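PDB 4KD5: ABC-type transport system, molybdenum-specific extracellular solute-binding protein from Clostridium difficile, which probably binds molybdate, and perhaps tungstate, outside the cell as the solute-binding component of an ABC transporter. Local coordinates for residues L76-L84 with V205-L216; V150-Q158 with V167-I178. All blocks are in the same frame, centred on the assembly; numbering follows the deposited sequence.

In the fold
The two contacts lie on opposite sides of the chain's centre, their centres about 31 Å apart and their nearest atoms about 12 Å, without touching. Contact 2 (150-158 with 167-178) is nested in sequence inside the loop closed by contact 1 (76-84 with 205-216). Both reach one mixed sheet: contact 1 through strand 82-94, contact 2 through strand 164-168, which pairs antiparallel with it. This matches the two-lobed, periplasmic-binding-protein type of fold, in which the chain passes between lobes more than once. Contact 2 holds V150 and Y168, predicted to bind molybdate; contact 1 packs the other lobe, the side chain of L84 about 12 Å from those of S15 and S43, also predicted to bind it.

Contact 1. Residues L76-L84 with V205-L216; sequences LVSDTMKDL and VDAAKKFEEFLL. With FMT (formic acid), chain F.
L84 reaches the last turn of helix 205-215 with its CD1 methyl, which lies 3.5 Å from L215 CB and 3.7 Å from L216 CD2. Its two methyls come over to the helix, CD2 facing the CD1 of L215. L216 turns its other methyl, CD1, to the CD carbon of K82, whose chain crosses it at about a right angle. The K82 chain is bent at its second torsion (chi2 111°), folding back over its own segment, where NZ donates to the D79 carbonyl oxygen (2.9 Å) in the carbonyl plane. In the middle, E212 extends fully from the helix and points its buried carboxylate at T80: OE1 is 2.7 Å from the T80 backbone O, and OE2 lies 3.4 Å from T80 CB. T80 is fixed by its hydroxyl, placed between the backbone N and carbonyl carbon (chi1 69°), where OG1 donates to V77 O, which also accepts from T80 N; OG1 itself accepts from V198 N in strand 193-198. The T80 CG2 methyl is thereby left to meet the extended K209 chain, with CE 3.8 Å away, and V77 CG1 rests on the same chain. The K209 ammonium forms a long salt bridge, NZ to D79 OD1 at 3.7 Å, at the exposed end. V77 CG2 and V205 CG1 close the packing near the start of the helix, where A207 N bonds weakly to O1 of a formate (3.4 Å), probably from the crystallisation liquor. V77, K82 and L84 bond through their backbones to strand 193-198, and L215 also packs on L58 of strand 58-60. A helix laid on the face of a sheet, with a segment joining that sheet alongside it, suits the alpha-beta-alpha layering of a solute-binding-protein lobe.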
loop_
_atom_site.group_PDB
_atom_site.type_symbol
_atom_site.label_atom_id
_atom_site.label_comp_id
_atom_site.label_asym_id
_atom_site.label_seq_id
_atom_site.Cartn_x
_atom_site.Cartn_y
_atom_site.Cartn_z
ATOM N N LEU A 76 -15.572 -5.632 -6.873
ATOM C CA LEU A 76 -14.538 -6.175 -5.997
ATOM C C LEU A 76 -13.152 -6.039 -6.613
ATOM O O LEU A 76 -13.009 -6.013 -7.839
ATOM C CB LEU A 76 -14.802 -7.654 -5.698
ATOM C CG LEU A 76 -16.087 -8.036 -4.967
ATOM C CD1 LEU A 76 -16.120 -9.524 -4.662
ATOM C CD2 LEU A 76 -16.221 -7.247 -3.687
ATOM N N VAL A 77 -12.139 -5.936 -5.756
ATOM C CA VAL A 77 -10.759 -6.128 -6.180
ATOM C C VAL A 77 -10.562 -7.645 -6.232
ATOM O O VAL A 77 -10.315 -8.279 -5.203
ATOM C CB VAL A 77 -9.768 -5.482 -5.190
ATOM C CG1 VAL A 77 -8.349 -5.555 -5.728
ATOM C CG2 VAL A 77 -10.143 -4.031 -4.935
ATOM N N SER A 78 -10.694 -8.212 -7.431
ATOM C CA SER A 78 -10.787 -9.662 -7.634
ATOM C C SER A 78 -9.692 -10.508 -6.977
ATOM O O SER A 78 -9.979 -11.545 -6.377
ATOM C CB SER A 78 -10.858 -9.988 -9.129
ATOM O OG SER A 78 -12.020 -9.452 -9.721
ATOM N N ASP A 79 -8.444 -10.072 -7.099
ATOM C CA ASP A 79 -7.318 -10.837 -6.571
ATOM C C ASP A 79 -7.255 -10.858 -5.041
ATOM O O ASP A 79 -6.425 -11.556 -4.463
ATOM C CB ASP A 79 -5.994 -10.340 -7.159
ATOM C CG ASP A 79 -6.007 -8.854 -7.456
ATOM O OD1 ASP A 79 -5.037 -8.161 -7.074
ATOM O OD2 ASP A 79 -6.979 -8.380 -8.082
ATOM N N THR A 80 -8.137 -10.103 -4.389
ATOM C CA THR A 80 -8.222 -10.117 -2.930
ATOM C C THR A 80 -9.294 -11.079 -2.440
ATOM O O THR A 80 -9.498 -11.217 -1.236
ATOM C CB THR A 80 -8.496 -8.721 -2.341
ATOM O OG1 THR A 80 -9.823 -8.304 -2.685
ATOM C CG2 THR A 80 -7.492 -7.718 -2.869
HETATM N N MSE A 81 -9.992 -11.729 -3.368
HETATM C CA MSE A 81 -11.027 -12.686 -2.984
HETATM C C MSE A 81 -10.399 -13.934 -2.371
HETATM O O MSE A 81 -9.641 -14.652 -3.033
HETATM C CB MSE A 81 -11.908 -13.064 -4.178
HETATM C CG MSE A 81 -12.720 -11.897 -4.720
HETATM SE SE MSE A 81 -13.579 -12.246 -6.431
HETATM C CE MSE A 81 -15.026 -13.381 -5.814
ATOM N N LYS A 82 -10.715 -14.183 -1.103
ATOM C CA LYS A 82 -10.174 -15.327 -0.373
ATOM C C LYS A 82 -11.187 -15.898 0.603
ATOM O O LYS A 82 -12.142 -15.220 0.989
ATOM C CB LYS A 82 -8.911 -14.923 0.400
ATOM C CG LYS A 82 -7.613 -15.152 -0.345
ATOM C CD LYS A 82 -6.951 -13.841 -0.728
ATOM C CE LYS A 82 -5.919 -14.068 -1.825
ATOM N NZ LYS A 82 -5.168 -12.824 -2.156
ATOM N N ASP A 83 -10.962 -17.141 1.011
ATOM C CA ASP A 83 -11.747 -17.739 2.073
ATOM C C ASP A 83 -11.069 -17.451 3.404
ATOM O O ASP A 83 -9.967 -17.934 3.660
ATOM C CB ASP A 83 -11.888 -19.246 1.845
ATOM C CG ASP A 83 -12.741 -19.570 0.640
ATOM O OD1 ASP A 83 -13.596 -18.738 0.291
ATOM O OD2 ASP A 83 -12.546 -20.650 0.041
ATOM N N LEU A 84 -11.719 -16.633 4.228
ATOM C CA LEU A 84 -11.160 -16.236 5.512
ATOM C C LEU A 84 -11.151 -17.408 6.493
ATOM O O LEU A 84 -10.094 -17.973 6.791
ATOM C CB LEU A 84 -11.951 -15.058 6.080
ATOM C CG LEU A 84 -11.449 -14.443 7.378
ATOM C CD1 LEU A 84 -9.955 -14.254 7.273
ATOM C CD2 LEU A 84 -12.151 -13.121 7.646
ATOM N N VAL A 205 -7.572 1.015 -0.805
ATOM C CA VAL A 205 -7.385 -0.365 -1.239
ATOM C C VAL A 205 -6.216 -1.040 -0.530
ATOM O O VAL A 205 -6.362 -2.129 0.019
ATOM C CB VAL A 205 -7.233 -0.463 -2.773
ATOM C CG1 VAL A 205 -6.909 -1.882 -3.195
ATOM C CG2 VAL A 205 -8.499 -0.008 -3.462
ATOM N N ASP A 206 -5.065 -0.378 -0.523
ATOM C CA ASP A 206 -3.871 -0.923 0.119
ATOM C C ASP A 206 -4.013 -1.118 1.630
ATOM O O ASP A 206 -3.640 -2.162 2.161
ATOM C CB ASP A 206 -2.642 -0.068 -0.205
ATOM C CG ASP A 206 -1.987 -0.465 -1.518
ATOM O OD1 ASP A 206 -2.342 0.114 -2.567
ATOM O OD2 ASP A 206 -1.118 -1.364 -1.496
ATOM N N ALA A 207 -4.561 -0.124 2.321
ATOM C CA ALA A 207 -4.825 -0.263 3.751
ATOM C C ALA A 207 -5.787 -1.425 4.016
ATOM O O ALA A 207 -5.692 -2.104 5.040
ATOM C CB ALA A 207 -5.381 1.023 4.313
ATOM N N ALA A 208 -6.711 -1.648 3.086
ATOM C CA ALA A 208 -7.668 -2.744 3.200
ATOM C C ALA A 208 -7.000 -4.096 2.944
ATOM O O ALA A 208 -7.276 -5.073 3.646
ATOM C CB ALA A 208 -8.823 -2.533 2.245
ATOM N N LYS A 209 -6.143 -4.155 1.927
ATOM C CA LYS A 209 -5.394 -5.369 1.625
ATOM C C LYS A 209 -4.513 -5.780 2.800
ATOM O O LYS A 209 -4.366 -6.962 3.099
ATOM C CB LYS A 209 -4.524 -5.173 0.379
ATOM C CG LYS A 209 -5.280 -4.989 -0.926
ATOM C CD LYS A 209 -4.353 -5.235 -2.126
ATOM C CE LYS A 209 -5.030 -4.878 -3.448
ATOM N NZ LYS A 209 -4.324 -5.427 -4.646
ATOM N N LYS A 210 -3.920 -4.789 3.456
ATOM C CA LYS A 210 -3.047 -5.046 4.596
ATOM C C LYS A 210 -3.828 -5.554 5.805
ATOM O O LYS A 210 -3.351 -6.413 6.539
ATOM C CB LYS A 210 -2.250 -3.792 4.970
ATOM C CG LYS A 210 -0.831 -3.748 4.415
ATOM C CD LYS A 210 -0.799 -3.806 2.895
ATOM C CE LYS A 210 0.630 -3.736 2.366
ATOM N NZ LYS A 210 1.484 -4.853 2.870
ATOM N N PHE A 211 -5.027 -5.022 6.014
ATOM C CA PHE A 211 -5.869 -5.511 7.098
ATOM C C PHE A 211 -6.414 -6.896 6.787
ATOM O O PHE A 211 -6.617 -7.704 7.688
ATOM C CB PHE A 211 -7.021 -4.555 7.411
ATOM C CG PHE A 211 -7.990 -5.100 8.424
ATOM C CD1 PHE A 211 -7.580 -5.361 9.725
ATOM C CD2 PHE A 211 -9.306 -5.361 8.076
ATOM C CE1 PHE A 211 -8.471 -5.870 10.661
ATOM C CE2 PHE A 211 -10.201 -5.867 9.008
ATOM C CZ PHE A 211 -9.782 -6.122 10.299
ATOM N N GLU A 212 -6.661 -7.166 5.510
ATOM C CA GLU A 212 -7.128 -8.486 5.099
ATOM C C GLU A 212 -6.051 -9.534 5.363
ATOM O O GLU A 212 -6.352 -10.655 5.775
ATOM C CB GLU A 212 -7.529 -8.500 3.620
ATOM C CG GLU A 212 -8.109 -9.836 3.165
ATOM C CD GLU A 212 -8.364 -9.909 1.671
ATOM O OE1 GLU A 212 -8.160 -10.999 1.100
ATOM O OE2 GLU A 212 -8.778 -8.894 1.072
ATOM N N GLU A 213 -4.791 -9.179 5.130
ATOM C CA GLU A 213 -3.713 -10.136 5.359
ATOM C C GLU A 213 -3.470 -10.418 6.839
ATOM O O GLU A 213 -2.908 -11.450 7.186
ATOM C CB GLU A 213 -2.424 -9.722 4.645
ATOM C CG GLU A 213 -2.098 -10.585 3.424
ATOM C CD GLU A 213 -1.873 -12.053 3.769
ATOM O OE1 GLU A 213 -2.034 -12.903 2.868
ATOM O OE2 GLU A 213 -1.526 -12.362 4.930
ATOM N N PHE A 214 -3.907 -9.515 7.710
ATOM C CA PHE A 214 -3.840 -9.775 9.144
ATOM C C PHE A 214 -4.845 -10.863 9.497
ATOM O O PHE A 214 -4.576 -11.734 10.320
ATOM C CB PHE A 214 -4.131 -8.515 9.961
ATOM C CG PHE A 214 -4.289 -8.776 11.432
ATOM C CD1 PHE A 214 -3.192 -9.122 12.209
ATOM C CD2 PHE A 214 -5.532 -8.674 12.040
ATOM C CE1 PHE A 214 -3.332 -9.367 13.569
ATOM C CE2 PHE A 214 -5.681 -8.916 13.399
ATOM C CZ PHE A 214 -4.576 -9.262 14.165
ATOM N N LEU A 215 -6.006 -10.796 8.856
ATOM C CA LEU A 215 -7.065 -11.775 9.055
ATOM C C LEU A 215 -6.623 -13.155 8.578
ATOM O O LEU A 215 -6.948 -14.168 9.195
ATOM C CB LEU A 215 -8.328 -11.339 8.308
ATOM C CG LEU A 215 -8.904 -9.965 8.644
ATOM C CD1 LEU A 215 -10.130 -9.656 7.792
ATOM C CD2 LEU A 215 -9.258 -9.890 10.114
ATOM N N LEU A 216 -5.871 -13.180 7.482
ATOM C CA LEU A 216 -5.413 -14.425 6.876
ATOM C C LEU A 216 -4.108 -14.906 7.506
ATOM O O LEU A 216 -3.582 -15.958 7.143
ATOM C CB LEU A 216 -5.245 -14.247 5.364
ATOM C CG LEU A 216 -6.479 -13.790 4.587
ATOM C CD1 LEU A 216 -6.124 -13.388 3.166
ATOM C CD2 LEU A 216 -7.539 -14.881 4.564
HETATM C C FMT F . -3.777 3.403 1.850
HETATM O O1 FMT F . -4.640 3.034 1.054
HETATM O O2 FMT F . -2.742 2.778 2.082
#

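Contact 2. Residues V150-Q158 with V167-I178; sequences VKEVLAWVQ and VYFSDTVNNDKI
The packing of helix 150-159 on strand 164-168 and the following turns brings V150 and Y168 to the predicted molybdate site, beside A123. V150 packs CB against V167 CG2 at 3.6 Å, and both its methyls lie over the D171 carboxylate, CG2 3.6 Å from OD2. That same oxygen accepts a weak bond from Y168 N, tying the short 3-10 turn back to the strand. One turn along the helix, L154 divides its methyls: CD1 comes 3.3 Å from D171 O, while CD2 lies against I178 CD1 at 3.9 Å. At the exposed end, Q158 rests CG against both I178 CG2 and K177 CB, and its OE1 receives N175 ND2 at 3.0 Å. This bond is nearly straight at N-H (174°) and lies in the N175 amide plane, but it reaches OE1 from above the Q158 carbonyl plane, the two amides standing 78° apart. The N175 amide is held at its other end too: OD1 accepts from K177 N in an Asx turn. Apolar contacts join helix and strand beside the predicted site, while one hydrogen bond between side-chain amides ties the far turn to the helix.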
loop_
_atom_site.group_PDB
_atom_site.type_symbol
_atom_site.label_atom_id
_atom_site.label_comp_id
_atom_site.label_asym_id
_atom_site.label_seq_id
_atom_site.Cartn_x
_atom_site.Cartn_y
_atom_site.Cartn_z
ATOM N N VAL A 150 -30.427 -21.381 15.623
ATOM C CA VAL A 150 -29.500 -22.185 16.423
ATOM C C VAL A 150 -29.584 -21.884 17.912
ATOM O O VAL A 150 -29.218 -22.715 18.744
ATOM C CB VAL A 150 -28.041 -22.006 15.962
ATOM C CG1 VAL A 150 -27.822 -22.671 14.629
ATOM C CG2 VAL A 150 -27.695 -20.529 15.871
ATOM N N LYS A 151 -30.060 -20.689 18.239
ATOM C CA LYS A 151 -30.217 -20.282 19.627
ATOM C C LYS A 151 -31.348 -21.075 20.277
ATOM O O LYS A 151 -31.302 -21.388 21.469
ATOM C CB LYS A 151 -30.488 -18.778 19.701
ATOM C CG LYS A 151 -30.189 -18.136 21.048
ATOM C CD LYS A 151 -30.269 -16.618 20.943
ATOM C CE LYS A 151 -29.780 -15.938 22.212
ATOM N NZ LYS A 151 -29.719 -14.455 22.054
ATOM N N GLU A 152 -32.361 -21.411 19.485
ATOM C CA GLU A 152 -33.448 -22.255 19.970
ATOM C C GLU A 152 -33.014 -23.723 20.038
ATOM O O GLU A 152 -33.432 -24.459 20.937
ATOM C CB GLU A 152 -34.704 -22.089 19.103
ATOM C CG GLU A 152 -35.928 -22.808 19.653
ATOM C CD GLU A 152 -37.229 -22.381 18.987
ATOM O OE1 GLU A 152 -37.332 -22.464 17.745
ATOM O OE2 GLU A 152 -38.155 -21.966 19.715
ATOM N N VAL A 153 -32.167 -24.141 19.097
ATOM C CA VAL A 153 -31.629 -25.502 19.096
ATOM C C VAL A 153 -30.859 -25.763 20.385
ATOM O O VAL A 153 -31.090 -26.761 21.064
ATOM C CB VAL A 153 -30.717 -25.756 17.880
ATOM C CG1 VAL A 153 -30.101 -27.137 17.955
ATOM C CG2 VAL A 153 -31.498 -25.619 16.590
ATOM N N LEU A 154 -29.954 -24.847 20.719
ATOM C CA LEU A 154 -29.148 -24.949 21.933
ATOM C C LEU A 154 -30.008 -24.966 23.195
ATOM O O LEU A 154 -29.723 -25.699 24.139
ATOM C CB LEU A 154 -28.141 -23.795 22.001
ATOM C CG LEU A 154 -26.877 -23.914 21.150
ATOM C CD1 LEU A 154 -26.360 -22.541 20.746
ATOM C CD2 LEU A 154 -25.808 -24.660 21.924
ATOM N N ALA A 155 -31.069 -24.165 23.199
ATOM C CA ALA A 155 -31.956 -24.065 24.357
ATOM C C ALA A 155 -32.710 -25.366 24.620
ATOM O O ALA A 155 -32.867 -25.778 25.773
ATOM C CB ALA A 155 -32.925 -22.916 24.176
ATOM N N TRP A 156 -33.184 -25.995 23.544
ATOM C CA TRP A 156 -33.897 -27.268 23.613
ATOM C C TRP A 156 -32.994 -28.370 24.146
ATOM O O TRP A 156 -33.409 -29.190 24.965
ATOM C CB TRP A 156 -34.397 -27.672 22.222
ATOM C CG TRP A 156 -35.497 -26.813 21.682
ATOM C CD1 TRP A 156 -36.126 -25.785 22.320
ATOM C CD2 TRP A 156 -36.104 -26.916 20.379
ATOM N NE1 TRP A 156 -37.086 -25.242 21.497
ATOM C CE2 TRP A 156 -37.090 -25.910 20.314
ATOM C CE3 TRP A 156 -35.905 -27.755 19.286
ATOM C CZ2 TRP A 156 -37.881 -25.733 19.168
ATOM C CZ3 TRP A 156 -36.690 -27.571 18.157
ATOM C CH2 TRP A 156 -37.666 -26.569 18.108
ATOM N N VAL A 157 -31.756 -28.380 23.660
ATOM C CA VAL A 157 -30.781 -29.400 24.025
ATOM C C VAL A 157 -30.325 -29.224 25.473
ATOM O O VAL A 157 -30.142 -30.200 26.199
ATOM C CB VAL A 157 -29.580 -29.373 23.061
ATOM C CG1 VAL A 157 -28.533 -30.349 23.496
ATOM C CG2 VAL A 157 -30.031 -29.702 21.644
ATOM N N GLN A 158 -30.160 -27.971 25.885
ATOM C CA GLN A 158 -29.795 -27.636 27.262
ATOM C C GLN A 158 -30.877 -28.055 28.251
ATOM O O GLN A 158 -30.582 -28.504 29.354
ATOM C CB GLN A 158 -29.563 -26.127 27.393
ATOM C CG GLN A 158 -28.110 -25.701 27.504
ATOM C CD GLN A 158 -27.941 -24.191 27.466
ATOM O OE1 GLN A 158 -27.425 -23.638 26.494
ATOM N NE2 GLN A 158 -28.372 -23.519 28.528
ATOM N N VAL A 167 -25.602 -27.954 15.067
ATOM C CA VAL A 167 -25.280 -26.555 15.295
ATOM C C VAL A 167 -23.862 -26.259 14.792
ATOM O O VAL A 167 -23.083 -27.185 14.589
ATOM C CB VAL A 167 -25.450 -26.235 16.799
ATOM C CG1 VAL A 167 -24.107 -26.117 17.488
ATOM C CG2 VAL A 167 -26.271 -24.984 17.000
ATOM N N TYR A 168 -23.536 -24.989 14.554
ATOM C CA TYR A 168 -22.162 -24.627 14.197
ATOM C C TYR A 168 -21.270 -24.696 15.435
ATOM O O TYR A 168 -21.741 -24.468 16.546
ATOM C CB TYR A 168 -22.095 -23.220 13.597
ATOM C CG TYR A 168 -22.682 -23.093 12.212
ATOM C CD1 TYR A 168 -22.901 -24.209 11.421
ATOM C CD2 TYR A 168 -23.009 -21.851 11.694
ATOM C CE1 TYR A 168 -23.435 -24.090 10.154
ATOM C CE2 TYR A 168 -23.540 -21.723 10.432
ATOM C CZ TYR A 168 -23.751 -22.847 9.668
ATOM O OH TYR A 168 -24.280 -22.727 8.409
ATOM N N PHE A 169 -19.988 -24.995 15.257
ATOM C CA PHE A 169 -19.088 -25.051 16.402
ATOM C C PHE A 169 -18.984 -23.692 17.085
ATOM O O PHE A 169 -18.866 -23.609 18.304
ATOM C CB PHE A 169 -17.705 -25.538 15.988
ATOM C CG PHE A 169 -16.822 -25.884 17.148
ATOM C CD1 PHE A 169 -17.178 -26.900 18.024
ATOM C CD2 PHE A 169 -15.637 -25.203 17.363
ATOM C CE1 PHE A 169 -16.369 -27.225 19.096
ATOM C CE2 PHE A 169 -14.819 -25.524 18.435
ATOM C CZ PHE A 169 -15.187 -26.537 19.302
ATOM N N SER A 170 -19.038 -22.627 16.289
ATOM C CA SER A 170 -18.929 -21.270 16.817
ATOM C C SER A 170 -20.110 -20.888 17.705
ATOM O O SER A 170 -20.014 -19.954 18.506
ATOM C CB SER A 170 -18.764 -20.254 15.686
ATOM O OG SER A 170 -19.831 -20.312 14.769
ATOM N N ASP A 171 -21.220 -21.609 17.561
ATOM C CA ASP A 171 -22.391 -21.384 18.402
ATOM C C ASP A 171 -22.254 -22.090 19.749
ATOM O O ASP A 171 -23.096 -21.927 20.629
ATOM C CB ASP A 171 -23.658 -21.875 17.697
ATOM C CG ASP A 171 -23.952 -21.120 16.413
ATOM O OD1 ASP A 171 -23.763 -19.886 16.378
ATOM O OD2 ASP A 171 -24.388 -21.770 15.439
ATOM N N THR A 172 -21.190 -22.874 19.900
ATOM C CA THR A 172 -20.979 -23.665 21.115
ATOM C C THR A 172 -19.998 -23.038 22.097
ATOM O O THR A 172 -20.002 -23.384 23.279
ATOM C CB THR A 172 -20.490 -25.094 20.802
ATOM O OG1 THR A 172 -19.115 -25.056 20.397
ATOM C CG2 THR A 172 -21.330 -25.709 19.699
ATOM N N VAL A 173 -19.142 -22.142 21.608
ATOM C CA VAL A 173 -18.128 -21.519 22.465
ATOM C C VAL A 173 -18.765 -20.724 23.604
ATOM O O VAL A 173 -19.872 -20.200 23.464
ATOM C CB VAL A 173 -17.142 -20.620 21.670
ATOM C CG1 VAL A 173 -16.263 -21.461 20.759
ATOM C CG2 VAL A 173 -17.896 -19.583 20.856
ATOM N N ASN A 174 -18.063 -20.668 24.734
ATOM C CA ASN A 174 -18.531 -19.970 25.935
ATOM C C ASN A 174 -19.809 -20.574 26.526
ATOM O O ASN A 174 -20.615 -19.863 27.126
ATOM C CB ASN A 174 -18.700 -18.465 25.666
ATOM C CG ASN A 174 -18.563 -17.623 26.922
ATOM O OD1 ASN A 174 -19.544 -17.361 27.618
ATOM N ND2 ASN A 174 -17.342 -17.187 27.213
ATOM N N ASN A 175 -19.978 -21.886 26.367
ATOM C CA ASN A 175 -21.144 -22.595 26.909
ATOM C C ASN A 175 -20.802 -23.993 27.439
ATOM O O ASN A 175 -20.580 -24.930 26.663
ATOM C CB ASN A 175 -22.270 -22.673 25.865
ATOM C CG ASN A 175 -23.626 -23.022 26.476
ATOM O OD1 ASN A 175 -23.758 -23.187 27.692
ATOM N ND2 ASN A 175 -24.644 -23.122 25.628
ATOM N N ASP A 176 -20.764 -24.126 28.763
ATOM C CA ASP A 176 -20.440 -25.401 29.406
ATOM C C ASP A 176 -21.681 -26.259 29.649
ATOM O O ASP A 176 -21.571 -27.444 29.973
ATOM C CB ASP A 176 -19.706 -25.166 30.728
ATOM C CG ASP A 176 -20.492 -24.286 31.684
ATOM O OD1 ASP A 176 -21.019 -23.243 31.241
ATOM O OD2 ASP A 176 -20.581 -24.634 32.881
ATOM N N LYS A 177 -22.856 -25.659 29.488
ATOM C CA LYS A 177 -24.117 -26.358 29.726
ATOM C C LYS A 177 -24.355 -27.431 28.671
ATOM O O LYS A 177 -25.002 -28.443 28.934
ATOM C CB LYS A 177 -25.283 -25.371 29.728
ATOM C CG LYS A 177 -25.075 -24.154 30.614
ATOM C CD LYS A 177 -24.641 -24.543 32.020
ATOM C CE LYS A 177 -24.343 -23.307 32.863
ATOM N NZ LYS A 177 -23.624 -23.648 34.126
ATOM N N ILE A 178 -23.832 -27.193 27.472
ATOM C CA ILE A 178 -23.866 -28.182 26.403
ATOM C C ILE A 178 -22.469 -28.743 26.193
ATOM O O ILE A 178 -21.495 -28.215 26.731
ATOM C CB ILE A 178 -24.344 -27.577 25.073
ATOM C CG1 ILE A 178 -23.370 -26.506 24.587
ATOM C CG2 ILE A 178 -25.736 -26.999 25.210
ATOM C CD1 ILE A 178 -22.811 -26.785 23.214
#